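Local coordinates for protein beta-lactamase (Chitinophaga pinensis, PDB 6N36) that probably hydrolyses the amide bond of beta-lactam rings as a metallo-beta-lactamase, with two zinc ions bound in its active site, at residues 135-138 with 142-145; 192-197 with 262-267; 64-67 with 72-75; 33-38 with 231-236; 167-172 with 178-183. All coordinates share one frame; numbering follows the deposited sequence. Where two conformers were deposited one is given.

Contact 1: residues 135-138 with 142-145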
# COMPACT_ATOMS: atom_id res chain seq x y z
N ALA A 135 -0.52 1.31 -16.93
CA ALA A 135 -1.47 2.20 -16.24
C ALA A 135 -2.67 2.49 -17.12
O ALA A 135 -2.46 2.86 -18.31
CB ALA A 135 -0.81 3.48 -15.83
N ASP A 136 -3.87 2.41 -16.55
CA ASP A 136 -5.11 2.90 -17.21
C ASP A 136 -5.35 4.37 -16.85
O ASP A 136 -5.98 5.08 -17.65
CB ASP A 136 -6.26 1.98 -16.85
CG ASP A 136 -6.01 0.58 -17.38
OD1 ASP A 136 -6.06 0.41 -18.63
OD2 ASP A 136 -5.74 -0.34 -16.59
N ARG A 137 -4.87 4.82 -15.70
CA ARG A 137 -4.96 6.23 -15.26
C ARG A 137 -3.68 6.55 -14.50
O ARG A 137 -3.23 5.70 -13.70
CB ARG A 137 -6.19 6.50 -14.41
CG ARG A 137 -6.34 7.94 -13.95
CD ARG A 137 -7.66 8.22 -13.23
NE ARG A 137 -7.59 9.50 -12.56
CZ ARG A 137 -8.29 9.86 -11.49
NH1 ARG A 137 -9.20 9.07 -10.97
NH2 ARG A 137 -8.07 11.04 -10.93
N LEU A 138 -3.08 7.70 -14.83
CA LEU A 138 -1.89 8.20 -14.12
C LEU A 138 -2.38 9.20 -13.08
O LEU A 138 -3.11 10.16 -13.46
CB LEU A 138 -0.94 8.86 -15.14
CG LEU A 138 -0.36 7.95 -16.21
CD1 LEU A 138 0.41 8.76 -17.25
CD2 LEU A 138 0.53 6.87 -15.62
N GLY A 142 -3.05 14.55 -4.65
CA GLY A 142 -4.40 15.07 -4.38
C GLY A 142 -5.47 14.53 -5.31
O GLY A 142 -6.63 14.86 -5.07
N ASP A 143 -5.17 13.75 -6.35
CA ASP A 143 -6.17 13.19 -7.29
C ASP A 143 -7.19 12.35 -6.51
O ASP A 143 -6.85 11.69 -5.49
CB ASP A 143 -5.61 12.36 -8.45
CG ASP A 143 -5.07 13.14 -9.62
OD1 ASP A 143 -5.26 14.39 -9.67
OD2 ASP A 143 -4.51 12.51 -10.52
N SER A 144 -8.44 12.40 -6.94
CA SER A 144 -9.52 11.58 -6.35
C SER A 144 -9.86 10.41 -7.27
O SER A 144 -9.88 10.56 -8.51
CB SER A 144 -10.71 12.43 -6.05
OG SER A 144 -11.32 12.76 -7.27
N ILE A 145 -10.12 9.24 -6.66
CA ILE A 145 -10.56 7.99 -7.30
C ILE A 145 -11.97 7.78 -6.73
O ILE A 145 -12.12 7.70 -5.47
CB ILE A 145 -9.59 6.84 -6.98
CG1 ILE A 145 -8.17 7.22 -7.41
CG2 ILE A 145 -10.05 5.55 -7.62
CD1 ILE A 145 -7.14 7.08 -6.32

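Contact 2: residues 192-197 with 262-267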
# COMPACT_ATOMS: atom_id res chain seq x y z
N THR A 192 20.44 2.95 0.41
CA THR A 192 20.03 4.33 -0.05
C THR A 192 20.95 5.41 0.51
O THR A 192 21.08 5.53 1.74
CB THR A 192 18.57 4.59 0.32
OG1 THR A 192 17.84 3.67 -0.50
CG2 THR A 192 18.08 5.99 0.02
N LYS A 193 21.53 6.22 -0.38
CA LYS A 193 22.32 7.41 -0.08
C LYS A 193 21.43 8.65 -0.18
O LYS A 193 20.96 8.96 -1.27
CB LYS A 193 23.50 7.45 -1.05
CG LYS A 193 24.49 8.59 -0.88
CD LYS A 193 25.72 8.35 -1.79
CE LYS A 193 26.70 9.50 -1.88
NZ LYS A 193 27.21 9.68 -3.28
N LEU A 194 21.07 9.25 0.96
CA LEU A 194 20.08 10.37 0.96
C LEU A 194 20.57 11.63 0.29
O LEU A 194 19.72 12.44 -0.13
CB LEU A 194 19.68 10.65 2.40
CG LEU A 194 18.87 9.53 3.03
CD1 LEU A 194 18.72 9.80 4.50
CD2 LEU A 194 17.49 9.36 2.40
N SER A 195 21.88 11.82 0.08
CA SER A 195 22.39 12.95 -0.70
C SER A 195 22.02 12.80 -2.19
O SER A 195 22.13 13.78 -2.95
CB SER A 195 23.90 13.11 -0.51
OG SER A 195 24.59 11.91 -0.86
N GLY A 196 21.60 11.62 -2.61
CA GLY A 196 21.25 11.40 -4.02
C GLY A 196 21.65 10.03 -4.46
O GLY A 196 22.79 9.65 -4.22
N MET A 197 20.75 9.34 -5.15
CA MET A 197 21.07 8.03 -5.73
C MET A 197 21.15 8.19 -7.24
O MET A 197 20.48 9.05 -7.84
CB MET A 197 20.01 7.00 -5.37
CG MET A 197 20.11 6.59 -3.92
SD MET A 197 21.48 5.52 -3.63
CE MET A 197 20.80 3.94 -4.14
N GLN A 262 14.38 10.53 12.68
CA GLN A 262 15.69 10.47 13.38
C GLN A 262 16.65 9.65 12.53
O GLN A 262 17.84 10.03 12.46
CB GLN A 262 15.58 9.83 14.75
CG GLN A 262 14.82 10.65 15.75
CD GLN A 262 14.70 9.77 16.97
OE1 GLN A 262 15.69 9.49 17.64
NE2 GLN A 262 13.50 9.24 17.20
N ILE A 263 16.19 8.56 11.88
CA ILE A 263 17.07 7.79 10.98
C ILE A 263 17.51 8.68 9.83
O ILE A 263 18.68 8.70 9.49
CB ILE A 263 16.39 6.48 10.53
CG1 ILE A 263 16.33 5.54 11.74
CG2 ILE A 263 17.13 5.89 9.34
CD1 ILE A 263 15.31 4.47 11.65
N TYR A 264 16.58 9.36 9.17
CA TYR A 264 16.87 10.30 8.07
C TYR A 264 17.95 11.30 8.53
O TYR A 264 18.96 11.50 7.82
CB TYR A 264 15.59 11.03 7.64
CG TYR A 264 15.83 12.09 6.61
CD1 TYR A 264 16.22 13.35 7.03
CD2 TYR A 264 15.74 11.84 5.25
CE1 TYR A 264 16.56 14.33 6.12
CE2 TYR A 264 16.01 12.85 4.34
CZ TYR A 264 16.39 14.10 4.77
OH TYR A 264 16.82 15.07 3.88
N ASP A 265 17.77 11.89 9.70
CA ASP A 265 18.67 12.97 10.17
C ASP A 265 20.07 12.39 10.36
O ASP A 265 21.04 13.07 9.98
CB ASP A 265 18.11 13.65 11.42
CG ASP A 265 16.85 14.51 11.21
OD1 ASP A 265 16.51 14.80 10.05
OD2 ASP A 265 16.20 14.82 12.22
N LYS A 266 20.16 11.17 10.89
CA LYS A 266 21.49 10.58 11.16
C LYS A 266 22.12 10.15 9.84
O LYS A 266 23.34 10.32 9.65
CB LYS A 266 21.36 9.39 12.10
CG LYS A 266 22.70 8.79 12.47
CD LYS A 266 22.75 8.14 13.82
CE LYS A 266 24.12 7.59 14.11
NZ LYS A 266 24.13 6.77 15.33
N ARG A 267 21.35 9.57 8.93
CA ARG A 267 21.87 9.02 7.65
C ARG A 267 22.31 10.16 6.73
O ARG A 267 23.32 9.99 5.98
CB ARG A 267 20.85 8.07 7.05
CG ARG A 267 20.89 6.69 7.71
CD ARG A 267 21.89 5.74 7.08
NE ARG A 267 21.48 5.38 5.77
CZ ARG A 267 20.65 4.38 5.47
NH1 ARG A 267 20.26 3.54 6.40
NH2 ARG A 267 20.24 4.16 4.24
O HOH W 1 22.99 9.04 3.23

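Contact 3: residues 64-67 with 72-75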
# COMPACT_ATOMS: atom_id res chain seq x y z
N ALA A 64 -9.63 -16.14 -2.52
CA ALA A 64 -10.15 -16.97 -1.42
C ALA A 64 -10.64 -16.11 -0.28
O ALA A 64 -11.68 -16.44 0.35
CB ALA A 64 -9.09 -17.94 -0.94
N HIS A 65 -9.88 -15.04 0.06
CA HIS A 65 -10.27 -14.19 1.20
C HIS A 65 -11.57 -13.48 0.85
O HIS A 65 -12.41 -13.30 1.72
CB HIS A 65 -9.14 -13.23 1.51
CG HIS A 65 -8.02 -13.86 2.22
ND1 HIS A 65 -6.82 -13.18 2.45
CD2 HIS A 65 -7.85 -15.09 2.73
CE1 HIS A 65 -6.01 -13.98 3.10
NE2 HIS A 65 -6.61 -15.14 3.30
N MET A 66 -11.67 -13.02 -0.39
CA MET A 66 -12.90 -12.32 -0.83
C MET A 66 -14.09 -13.27 -0.76
O MET A 66 -15.15 -12.85 -0.23
CB MET A 66 -12.69 -11.74 -2.21
CG MET A 66 -11.85 -10.50 -2.16
SD MET A 66 -11.59 -9.74 -3.77
CE MET A 66 -13.27 -9.14 -4.03
N LYS A 67 -13.91 -14.53 -1.15
CA LYS A 67 -15.00 -15.53 -1.09
C LYS A 67 -15.41 -15.68 0.38
O LYS A 67 -16.64 -15.70 0.69
CB LYS A 67 -14.53 -16.85 -1.71
CG LYS A 67 -15.58 -17.96 -1.69
CD LYS A 67 -15.04 -19.33 -2.10
CE LYS A 67 -15.87 -20.46 -1.51
NZ LYS A 67 -15.25 -21.81 -1.63
N LYS A 72 -17.13 -11.29 -4.68
CA LYS A 72 -16.58 -11.90 -5.90
C LYS A 72 -15.34 -11.13 -6.37
O LYS A 72 -15.41 -9.92 -6.61
CB LYS A 72 -17.61 -11.96 -7.02
CG LYS A 72 -18.65 -13.05 -6.86
CD LYS A 72 -19.32 -13.51 -8.16
CE LYS A 72 -19.35 -12.47 -9.25
NZ LYS A 72 -20.66 -12.46 -9.95
N PHE A 73 -14.25 -11.83 -6.47
CA PHE A 73 -12.98 -11.29 -7.01
C PHE A 73 -13.21 -10.54 -8.33
O PHE A 73 -12.64 -9.49 -8.56
CB PHE A 73 -12.08 -12.49 -7.23
CG PHE A 73 -10.69 -12.25 -7.74
CD1 PHE A 73 -9.75 -11.55 -7.00
CD2 PHE A 73 -10.30 -12.82 -8.92
CE1 PHE A 73 -8.46 -11.38 -7.46
CE2 PHE A 73 -8.99 -12.69 -9.37
CZ PHE A 73 -8.07 -12.00 -8.61
N LYS A 74 -14.02 -11.09 -9.22
CA LYS A 74 -14.20 -10.49 -10.56
C LYS A 74 -14.99 -9.18 -10.48
O LYS A 74 -15.08 -8.49 -11.50
CB LYS A 74 -14.76 -11.53 -11.54
CG LYS A 74 -13.69 -12.54 -11.98
CD LYS A 74 -14.21 -13.70 -12.87
CE LYS A 74 -13.28 -14.90 -12.78
NZ LYS A 74 -13.54 -15.97 -13.79
N ASP A 75 -15.45 -8.77 -9.30
CA ASP A 75 -16.13 -7.45 -9.10
C ASP A 75 -15.13 -6.36 -8.72
O ASP A 75 -15.55 -5.22 -8.62
CB ASP A 75 -17.24 -7.58 -8.07
CG ASP A 75 -18.46 -8.32 -8.57
OD1 ASP A 75 -18.68 -8.28 -9.82
OD2 ASP A 75 -19.16 -8.91 -7.74

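Contact 4: residues 33-38 with 231-236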
# COMPACT_ATOMS: atom_id res chain seq x y z
N GLY A 33 -5.35 -9.30 3.33
CA GLY A 33 -3.93 -9.55 3.12
C GLY A 33 -3.44 -10.80 3.83
O GLY A 33 -4.22 -11.63 4.25
N THR A 34 -2.13 -10.87 3.97
CA THR A 34 -1.48 -12.00 4.66
C THR A 34 -1.11 -11.58 6.08
O THR A 34 -1.49 -10.50 6.57
CB THR A 34 -0.28 -12.46 3.83
OG1 THR A 34 0.64 -11.37 3.74
CG2 THR A 34 -0.68 -12.96 2.47
N TYR A 35 -0.40 -12.47 6.79
CA TYR A 35 0.02 -12.11 8.17
C TYR A 35 0.75 -10.76 8.14
O TYR A 35 0.54 -9.99 9.05
CB TYR A 35 0.85 -13.24 8.79
CG TYR A 35 1.14 -13.04 10.26
CD1 TYR A 35 0.23 -13.47 11.22
CD2 TYR A 35 2.31 -12.46 10.69
CE1 TYR A 35 0.47 -13.27 12.57
CE2 TYR A 35 2.55 -12.23 12.03
CZ TYR A 35 1.62 -12.64 12.97
OH TYR A 35 1.84 -12.43 14.30
N ASP A 36 1.66 -10.53 7.19
CA ASP A 36 2.48 -9.31 7.17
C ASP A 36 1.98 -8.33 6.11
O ASP A 36 2.14 -7.09 6.32
CB ASP A 36 3.97 -9.59 6.98
CG ASP A 36 4.77 -8.33 7.22
OD1 ASP A 36 4.64 -7.76 8.34
OD2 ASP A 36 5.48 -7.91 6.29
N LEU A 37 1.56 -8.80 4.95
CA LEU A 37 1.34 -7.85 3.81
C LEU A 37 -0.11 -7.38 3.77
O LEU A 37 -1.05 -8.17 3.56
CB LEU A 37 1.73 -8.50 2.49
CG LEU A 37 3.18 -8.86 2.32
CD1 LEU A 37 3.41 -9.47 0.96
CD2 LEU A 37 4.08 -7.65 2.54
N GLY A 38 -0.26 -6.07 3.86
CA GLY A 38 -1.55 -5.39 3.90
C GLY A 38 -2.12 -5.28 2.49
O GLY A 38 -1.47 -4.74 1.60
N GLU A 231 1.60 -2.21 13.97
CA GLU A 231 1.36 -3.17 15.08
C GLU A 231 -0.01 -3.84 14.90
O GLU A 231 -0.75 -3.98 15.87
CB GLU A 231 1.55 -2.42 16.40
CG GLU A 231 3.01 -2.05 16.60
CD GLU A 231 3.90 -3.14 17.17
OE1 GLU A 231 3.69 -4.36 16.89
OE2 GLU A 231 4.80 -2.77 17.94
N LEU A 232 -0.34 -4.28 13.68
CA LEU A 232 -1.61 -5.00 13.41
C LEU A 232 -1.88 -6.04 14.50
O LEU A 232 -3.01 -6.06 14.94
CB LEU A 232 -1.55 -5.70 12.05
CG LEU A 232 -2.72 -6.61 11.70
CD1 LEU A 232 -4.04 -5.88 11.71
CD2 LEU A 232 -2.45 -7.27 10.34
N HIS A 233 -0.91 -6.88 14.82
CA HIS A 233 -1.15 -8.11 15.61
C HIS A 233 -1.18 -7.77 17.09
O HIS A 233 -1.66 -8.65 17.83
CB HIS A 233 -0.11 -9.16 15.29
CG HIS A 233 -0.24 -9.54 13.86
ND1 HIS A 233 -1.38 -10.12 13.38
CD2 HIS A 233 0.61 -9.38 12.83
CE1 HIS A 233 -1.24 -10.31 12.07
NE2 HIS A 233 -0.03 -9.85 11.71
N LYS A 234 -0.88 -6.52 17.45
CA LYS A 234 -1.16 -6.05 18.83
C LYS A 234 -2.54 -5.40 18.90
O LYS A 234 -3.11 -5.37 20.02
CB LYS A 234 -0.05 -5.13 19.33
CG LYS A 234 1.26 -5.85 19.60
CD LYS A 234 2.40 -4.92 19.98
CE LYS A 234 3.59 -5.66 20.55
NZ LYS A 234 4.52 -6.14 19.50
N LYS A 235 -3.09 -4.93 17.78
CA LYS A 235 -4.39 -4.21 17.73
C LYS A 235 -5.55 -5.16 17.45
O LYS A 235 -6.71 -4.81 17.73
CB LYS A 235 -4.31 -3.15 16.64
CG LYS A 235 -3.43 -1.98 17.03
CD LYS A 235 -3.09 -1.04 15.87
CE LYS A 235 -2.29 0.15 16.36
NZ LYS A 235 -1.82 1.02 15.26
N HIS A 236 -5.27 -6.31 16.85
CA HIS A 236 -6.31 -7.19 16.26
C HIS A 236 -5.87 -8.63 16.37
O HIS A 236 -4.72 -8.93 16.10
CB HIS A 236 -6.58 -6.81 14.81
CG HIS A 236 -7.62 -7.68 14.21
ND1 HIS A 236 -7.30 -8.79 13.46
CD2 HIS A 236 -8.97 -7.65 14.30
CE1 HIS A 236 -8.40 -9.38 13.07
NE2 HIS A 236 -9.47 -8.71 13.57

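Contact 5: residues 167-172 with 178-183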
# COMPACT_ATOMS: atom_id res chain seq x y z
N PHE A 167 -3.30 6.74 0.78
CA PHE A 167 -4.69 6.94 0.37
C PHE A 167 -5.51 7.32 1.59
O PHE A 167 -5.37 6.72 2.67
CB PHE A 167 -5.26 5.68 -0.30
CG PHE A 167 -4.49 5.27 -1.52
CD1 PHE A 167 -4.66 5.95 -2.72
CD2 PHE A 167 -3.59 4.21 -1.47
CE1 PHE A 167 -3.94 5.60 -3.84
CE2 PHE A 167 -2.87 3.85 -2.60
CZ PHE A 167 -3.04 4.53 -3.79
N LEU A 168 -6.32 8.37 1.42
CA LEU A 168 -7.25 8.86 2.48
C LEU A 168 -8.66 8.71 1.93
O LEU A 168 -8.94 9.11 0.77
CB LEU A 168 -6.98 10.35 2.73
CG LEU A 168 -5.82 10.74 3.63
CD1 LEU A 168 -5.50 12.23 3.37
CD2 LEU A 168 -6.17 10.60 5.11
N PHE A 169 -9.56 8.25 2.78
CA PHE A 169 -10.98 8.08 2.38
C PHE A 169 -11.84 7.95 3.62
O PHE A 169 -11.45 7.38 4.66
CB PHE A 169 -11.19 6.87 1.45
CG PHE A 169 -10.57 5.58 1.93
CD1 PHE A 169 -9.23 5.33 1.70
CD2 PHE A 169 -11.27 4.65 2.66
CE1 PHE A 169 -8.65 4.17 2.16
CE2 PHE A 169 -10.69 3.50 3.14
CZ PHE A 169 -9.37 3.26 2.89
N ASP A 170 -13.08 8.38 3.45
CA ASP A 170 -14.13 8.22 4.48
C ASP A 170 -14.89 6.90 4.27
O ASP A 170 -15.23 6.57 3.10
CB ASP A 170 -15.12 9.38 4.44
CG ASP A 170 -14.51 10.70 4.89
OD1 ASP A 170 -13.40 10.70 5.50
OD2 ASP A 170 -15.16 11.75 4.65
N VAL A 171 -15.11 6.18 5.36
CA VAL A 171 -16.04 5.01 5.37
C VAL A 171 -17.14 5.29 6.41
O VAL A 171 -16.86 5.88 7.47
CB VAL A 171 -15.34 3.67 5.65
CG1 VAL A 171 -14.27 3.41 4.60
CG2 VAL A 171 -14.74 3.58 7.04
N LYS A 172 -18.32 4.80 6.12
CA LYS A 172 -19.53 4.97 6.98
C LYS A 172 -19.96 3.60 7.49
O LYS A 172 -20.03 2.68 6.67
CB LYS A 172 -20.65 5.53 6.11
CG LYS A 172 -20.45 6.95 5.59
CD LYS A 172 -21.59 7.37 4.68
CE LYS A 172 -21.60 8.85 4.38
NZ LYS A 172 -22.48 9.11 3.22
N TYR A 178 -15.73 7.31 9.57
CA TYR A 178 -14.28 7.31 9.93
C TYR A 178 -13.43 7.71 8.72
O TYR A 178 -13.65 7.21 7.58
CB TYR A 178 -13.80 5.93 10.38
CG TYR A 178 -14.47 5.35 11.60
CD1 TYR A 178 -15.60 4.57 11.47
CD2 TYR A 178 -13.93 5.55 12.86
CE1 TYR A 178 -16.22 4.04 12.60
CE2 TYR A 178 -14.52 5.03 13.99
CZ TYR A 178 -15.68 4.29 13.87
OH TYR A 178 -16.25 3.79 15.00
N LYS A 179 -12.51 8.63 8.95
CA LYS A 179 -11.50 8.99 7.92
C LYS A 179 -10.31 8.06 8.11
O LYS A 179 -9.73 7.98 9.21
CB LYS A 179 -11.05 10.45 8.03
CG LYS A 179 -10.18 10.88 6.86
CD LYS A 179 -9.87 12.36 6.84
CE LYS A 179 -11.09 13.23 6.61
NZ LYS A 179 -11.68 12.99 5.27
N VAL A 180 -10.05 7.26 7.08
CA VAL A 180 -8.99 6.24 7.13
C VAL A 180 -7.82 6.70 6.28
O VAL A 180 -8.03 7.20 5.14
CB VAL A 180 -9.55 4.91 6.60
CG1 VAL A 180 -8.49 3.83 6.64
CG2 VAL A 180 -10.79 4.47 7.37
N LEU A 181 -6.64 6.47 6.80
CA LEU A 181 -5.37 6.64 6.05
C LEU A 181 -4.76 5.25 5.87
O LEU A 181 -4.52 4.56 6.88
CB LEU A 181 -4.46 7.55 6.85
CG LEU A 181 -3.02 7.63 6.30
CD1 LEU A 181 -2.99 8.31 4.94
CD2 LEU A 181 -2.10 8.39 7.27
N ILE A 182 -4.51 4.90 4.63
CA ILE A 182 -3.62 3.75 4.30
C ILE A 182 -2.27 4.41 3.96
O ILE A 182 -2.15 5.05 2.89
CB ILE A 182 -4.17 2.92 3.14
CG1 ILE A 182 -5.57 2.34 3.45
CG2 ILE A 182 -3.16 1.83 2.78
CD1 ILE A 182 -5.66 1.45 4.62
N ALA A 183 -1.37 4.35 4.93
CA ALA A 183 -0.12 5.14 4.96
C ALA A 183 1.02 4.35 4.38
O ALA A 183 1.32 3.27 4.95
CB ALA A 183 0.23 5.54 6.37

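Contact 1: residues 135-138 with 142-145
The backbone oxygen of Ser-144 is gripped by both terminal nitrogens of Arg-137. NH1 of Arg-137 lies 3.0 Å from Ser-144 O, and NH2 of Arg-137 lies 3.1 Å from the same oxygen. The guanidinium meets it end-on, with the oxygen lying at its edge and close to its plane. Both hydrogen bonds are bent, at 149° and 143°, as expected when one acceptor is shared between two donors. The two nitrogens reach the oxygen from the same face of its carbonyl plane. This double hold limits rotation of the guanidinium about its last bonds. The side chain can span the gap because it is extended. CG stands anti to the backbone N (chi1 -179°), and the chain runs straight on to NE. Asp-143 flanks the same group. Its CB is 3.7 Å from Arg-137 NH2, and its carboxylate adds a long salt bridge, with OD2 of Asp-143 3.9 Å from NH2 of Arg-137. OD2 of Asp-143 has a stronger partner in the backbone N of His-140, in the turn between the two segments. On the Ile-145 side, CG1 of Ile-145 lies 4.1 Å from Arg-137 NH1. Ile-145 itself packs inward on strands 76-80 and 102-106. Arg-137 also touches Met-104 of the neighbouring strand 102-106. Strand 137-139 is an outermost strand of one mixed sheet, and strand 144-147 is an outermost strand of the other. The arginine therefore ties together edge strands of the two sheets, at the surface of the alpha-beta/beta-alpha sandwich of the metallo-beta-lactamase fold.

Contact 2: residues 192-197 with 262-267
In the conformer described, Arg-267 donates from NH2 to the backbone oxygen of Thr-192, 3.0 Å away. The bond is nearly straight, at 165°. It uses a lone pair in the carbonyl plane, and the oxygen lies at the edge of the guanidinium. This joins the C-terminal helix 250-268 of the metallo-beta-lactamase fold to the loop between strand 177-182 and helix 203-215. The arginine chain is bent at chi2 and chi3, which folds the guanidinium back to the loop. The same NH2 also bonds to Leu-189 O, so in this conformer one nitrogen holds two carbonyls of the loop. Beside this polar link sits Leu-194. Its CD1 lies 3.7 Å from Tyr-264 CD2 and also 3.7 Å from Arg-267 CB, so the methyl touches both the ring and the arginine stem. Helix 203-215 backs the group: Tyr-207 touches both Leu-194 and Tyr-264, and Ala-208 and Leu-211 pack on the tyrosine. Leu-194 is held in a type I beta turn from Lys-193 to Gly-196, closed by Gly-196 N to Lys-193 O at 3.0 Å. A water completes the link. It accepts from Leu-194 N at 3.0 Å and donates to Arg-267 O at 2.9 Å.

Contact 3: residues 64-67 with 72-75
Met-66 and Phe-73 form a buried Met-aromatic contact where the chain leaves helix 58-69 and leads into strand 76-80. The sulfur approaches the ring at its edge. Met-66 SD is 5.5 Å from the centroid of the Phe-73 ring and 86° off the ring normal, so it lies almost in the ring plane. Its nearest ring atom is CD1 of Phe-73, at 4.1 Å from SD. The two side chains cross at about a right angle. In Met-66, CG is anti to the carbonyl carbon and chi2 is extended at -179°, which carries the sulfur out from the helix. The bend at chi3, 70°, then turns the methyl onto the backbone of the other segment. Met-66 CE lies 3.4 Å from Lys-72 O and 3.7 Å from Phe-73 CA. The methyl thus sits on the first peptide of a short 3-10 turn. That turn is closed by the backbone bond from Asp-75 N to Lys-72 O, 2.9 Å long. The segments belong to a beta-alpha-beta crossover: strand 48-51, helix 58-69 and the parallel strand 76-80 follow one another, and this contact lies at the helix-to-strand connection. Met-66 also touches His-48 at the start of the first strand, as well as Ile-32 and Phe-71. The rest of the Phe-73 ring packs on Ile-62 and Lys-63 of the same helix, and on Val-95, Gln-98 and Thr-99 of helix 92-99. Just before strand 76-80, Asp-75 forms a backbone hydrogen bond with His-48.

Contact 4: residues 33-38 with 231-236
The backbones stay well apart, with Tyr-35 and His-233 nearest at 8.5 Å between CA atoms, in a loop and a short helix respectively. Two side-chain interactions between this pair bridge the gap. First, His-233 NE2 donates to the backbone oxygen of Tyr-35 at 2.7 Å. The hydrogen bond is nearly straight, at 164°. The oxygen lies in the imidazole plane, while the donor is tilted slightly out of the carbonyl plane. A carbonyl acceptor implies that NE2 carries a proton. Second, the imidazole lies flat over the phenol ring of the same tyrosine in an offset stack. The ring centroids are 3.7 Å apart and the planes differ by 8°. His-233 CD2 comes to 3.4 Å from Tyr-35 CZ. The tyrosine ring folds over its own carbonyl because its CG stands beside the carbonyl carbon (chi1 -171°). One histidine thus meets both the backbone oxygen and the ring of one residue, which fixes its rotation. On the opposite face of the imidazole, Leu-232 CG lies toward the rim. Leu-232 CD2 also approaches Tyr-35 O, at 4.2 Å. The loop has its own brace, an ST motif in which Thr-34 OG1 accepts from Leu-37 N at 3.0 Å. OD2 of Asp-36 bonds to ND1 of His-226, a zinc ligand, so this loop supplies a second-shell residue to the metal site. The loop joins strands 29-31 and 40-42. Helix 14-17 packs against it, Tyr-20 touches the Tyr-35 side chain and its ring meets that of His-233, and helix 227-230 touches Leu-232 and His-233.

Contact 5: residues 167-172 with 178-183
Phe-169 has CG between its backbone N and carbonyl carbon (chi1 49°), which turns the ring across towards the partner strand. There Val-180 CB sits over one face of the ring in a CH-pi contact, 4.2 Å from the centroid of Phe-169. Ile-182 CG1 meets the ring at its edge, 3.8 Å from Phe-169 CE1. On the same face of the sheet as Phe-169, Val-171 CG2 lies 4.1 Å from Val-180 CG2. On the opposite face of the sheet, with Leu-168 and Asp-170, Lys-179 bends at chi3 and chi4 (-66° and -64°) and curls its amine back to Asp-170. It forms a salt bridge, with NZ of Lys-179 2.9 Å from OD1 of Asp-170, on the syn side of the carboxylate and somewhat out of its plane. Leu-168 CD2 packs 3.9 Å from Leu-181 CB on this same face. The backbones are joined by three hydrogen-bonded pairs: Phe-167 with Ile-182, Phe-169 with Val-180, and Val-171 with Tyr-178. Six N-H...O bonds result, among them Val-180 N to Phe-169 O at 2.8 Å. Phe-167 and Phe-169 pack on side chains of strand 150-156. On the opposite face Leu-181 touches Phe-219. Tyr-178 forms a cation-pi pair with Arg-176. Strands 165-172 and 177-182 make an antiparallel beta hairpin inside the five-strand mixed sheet, one of the two sheets of the metallo-beta-lactamase sandwich.

How the contacts relate
Contacts 3 and 5 are buried, contact 1 is at the surface, and contacts 2 and 4 are partly buried. Contacts 1 and 5 both reach the five-strand sheet: contact 5 pairs two of its inner strands, while contact 1 ties its edge to the other sheet. Their chemistry differs accordingly, with a backbone ladder in one and side-chain polar bonds centred on one arginine in the other. Contacts 2 and 4 each anchor a loop to a helix from the later part of the chain through a side-chain donor and a backbone carbonyl. Contact 3 relies on sulfur and apolar groups. It touches contact 4, where His-65 CE1 lies 3.2 Å from Gly-33 O.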